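Local coordinates for protein histone acetyltransferase (Trypanosoma brucei brucei, PDB 6IF4) that probably acetylates protein lysines using acetyl-CoA, as a MYST-family enzyme, and is represented here by its presumed Tudor domain, at residues F18-I23 / A56-R60. Numbering follows the deposited sequence.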
loop_
_atom_site.group_PDB
_atom_site.type_symbol
_atom_site.label_atom_id
_atom_site.label_comp_id
_atom_site.label_asym_id
_atom_site.label_seq_id
_atom_site.Cartn_x
_atom_site.Cartn_y
_atom_site.Cartn_z
ATOM N N PHE B 18 1.213 8.673 8.193
ATOM C CA PHE B 18 2.002 7.591 7.623
ATOM C C PHE B 18 2.226 6.511 8.673
ATOM O O PHE B 18 2.678 6.801 9.786
ATOM C CB PHE B 18 3.343 8.116 7.111
ATOM C CG PHE B 18 3.335 8.483 5.657
ATOM C CD1 PHE B 18 3.133 7.513 4.688
ATOM C CD2 PHE B 18 3.533 9.794 5.257
ATOM C CE1 PHE B 18 3.127 7.844 3.348
ATOM C CE2 PHE B 18 3.525 10.134 3.917
ATOM C CZ PHE B 18 3.322 9.155 2.960
ATOM N N HIS B 19 1.918 5.267 8.318
ATOM C CA HIS B 19 2.113 4.125 9.198
ATOM C C HIS B 19 2.923 3.062 8.475
ATOM O O HIS B 19 2.778 2.883 7.262
ATOM C CB HIS B 19 0.778 3.543 9.664
ATOM C CG HIS B 19 0.018 4.443 10.585
ATOM N ND1 HIS B 19 0.233 4.469 11.947
ATOM C CD2 HIS B 19 -0.950 5.358 10.341
ATOM C CE1 HIS B 19 -0.570 5.358 12.501
ATOM N NE2 HIS B 19 -1.301 5.910 11.549
ATOM N N ALA B 20 3.781 2.367 9.221
ATOM C CA ALA B 20 4.489 1.226 8.659
ATOM C C ALA B 20 3.493 0.207 8.118
ATOM O O ALA B 20 2.474 -0.088 8.749
ATOM C CB ALA B 20 5.385 0.581 9.715
ATOM N N ALA B 21 3.782 -0.320 6.931
ATOM C CA ALA B 21 2.872 -1.239 6.268
ATOM C C ALA B 21 3.670 -2.191 5.388
ATOM O O ALA B 21 4.888 -2.064 5.235
ATOM C CB ALA B 21 1.821 -0.475 5.453
ATOM N N ILE B 22 2.958 -3.147 4.798
ATOM C CA ILE B 22 3.524 -4.112 3.866
ATOM C C ILE B 22 2.524 -4.275 2.733
ATOM O O ILE B 22 1.312 -4.158 2.928
ATOM C CB ILE B 22 3.823 -5.477 4.538
ATOM C CG1 ILE B 22 4.857 -5.333 5.656
ATOM C CG2 ILE B 22 4.311 -6.505 3.523
ATOM C CD1 ILE B 22 4.950 -6.549 6.557
ATOM N N ILE B 23 3.035 -4.519 1.535
ATOM C CA ILE B 23 2.183 -4.706 0.370
ATOM C C ILE B 23 1.818 -6.180 0.256
ATOM O O ILE B 23 2.694 -7.042 0.128
ATOM C CB ILE B 23 2.864 -4.180 -0.895
ATOM C CG1 ILE B 23 2.820 -2.656 -0.828
ATOM C CG2 ILE B 23 2.164 -4.688 -2.143
ATOM C CD1 ILE B 23 3.524 -1.997 -1.896
ATOM N N ALA B 56 -0.023 7.198 -2.245
ATOM C CA ALA B 56 -0.208 7.086 -0.806
ATOM C C ALA B 56 0.922 6.331 -0.120
ATOM O O ALA B 56 0.871 6.148 1.100
ATOM C CB ALA B 56 -1.543 6.400 -0.496
ATOM N N LEU B 57 1.944 5.911 -0.863
ATOM C CA LEU B 57 2.978 5.031 -0.341
ATOM C C LEU B 57 4.349 5.693 -0.396
ATOM O O LEU B 57 4.616 6.567 -1.224
ATOM C CB LEU B 57 3.031 3.708 -1.121
ATOM C CG LEU B 57 1.745 2.885 -1.212
ATOM C CD1 LEU B 57 1.996 1.605 -1.994
ATOM C CD2 LEU B 57 1.211 2.571 0.172
ATOM N N ARG B 58 5.223 5.231 0.495
ATOM C CA ARG B 58 6.623 5.616 0.532
ATOM C C ARG B 58 7.446 4.370 0.807
ATOM O O ARG B 58 6.999 3.466 1.515
ATOM C CB ARG B 58 6.920 6.649 1.632
ATOM C CG ARG B 58 6.320 8.019 1.427
ATOM C CD ARG B 58 7.020 9.044 2.310
ATOM N NE ARG B 58 6.918 8.740 3.736
ATOM C CZ ARG B 58 7.929 8.318 4.491
ATOM N NH1 ARG B 58 9.129 8.127 3.960
ATOM N NH2 ARG B 58 7.739 8.080 5.781
ATOM N N GLU B 59 8.651 4.327 0.248
ATOM C CA GLU B 59 9.590 3.278 0.615
ATOM C C GLU B 59 9.875 3.351 2.108
ATOM O O GLU B 59 9.836 4.422 2.718
ATOM C CB GLU B 59 10.899 3.421 -0.164
ATOM C CG GLU B 59 10.852 2.957 -1.605
ATOM C CD GLU B 59 12.197 3.108 -2.295
ATOM O OE1 GLU B 59 12.234 3.071 -3.543
ATOM O OE2 GLU B 59 13.217 3.267 -1.588
ATOM N N ARG B 60 10.160 2.195 2.694
ATOM C CA ARG B 60 10.505 2.099 4.126
ATOM C C ARG B 60 11.772 1.245 4.276
ATOM O O ARG B 60 11.722 0.074 3.990
ATOM C CB ARG B 60 9.329 1.572 4.951
ATOM C CG ARG B 60 9.645 1.277 6.409
ATOM C CD ARG B 60 8.486 0.926 7.324
ATOM N NE ARG B 60 7.671 -0.207 6.983
ATOM C CZ ARG B 60 7.747 -1.405 7.537
ATOM N NH1 ARG B 60 8.632 -1.631 8.477
ATOM N NH2 ARG B 60 6.952 -2.379 7.149
#
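Strands 18-23 and 57-59 pass each other with their axes 8.8 Å apart and inclined at 62°, and the segments 18-23 and 56-60 meet mainly through side chains, with no backbone-to-backbone hydrogen bond between them: strands separated by one neighbour in a small, strongly curved β-sheet can still touch through long side chains. At one end Arg58 lies over a face of the Phe18 ring in a cation-pi contact. Its NE sits above the ring centre and CZ stands 4.6 Å from the centroid, almost on the ring normal. The guanidinium is upright, its plane 86° from that of the ring, so it presents an edge to the aromatic face. A bend at chi3 (-60°) turns it there, while CD adds an off-centre CH-pi contact. At the other end Arg60 reaches across to strand 18-23, its CG anti to the backbone N. NH2 gives a nearly straight hydrogen bond of 2.8 Å to Ala21 O, within the guanidinium plane but from above the carbonyl plane, and Ala20 CB covers one guanidinium face, 3.6 Å from Arg60 NE. On the buried side, Ile23 CD1 meets Leu57 CD1 at 3.9 Å, an apolar contact that Phe4 and Tyr37 extend. Strand 9-13 lies between strands 18-28 and 57-59 in sheet order, pairing through its Val10 and Ala12 with Ala21 and His19, and Val10 O accepts a second hydrogen bond from Arg60, at NE. The arginine thus bonds to carbonyls of both strand 9-13 and strand 18-28, tying the residue just beyond outermost strand 57-59 of this SH3-like, Tudor-knot fold to strand 18-28, whose other edge pairs with strand 35-41.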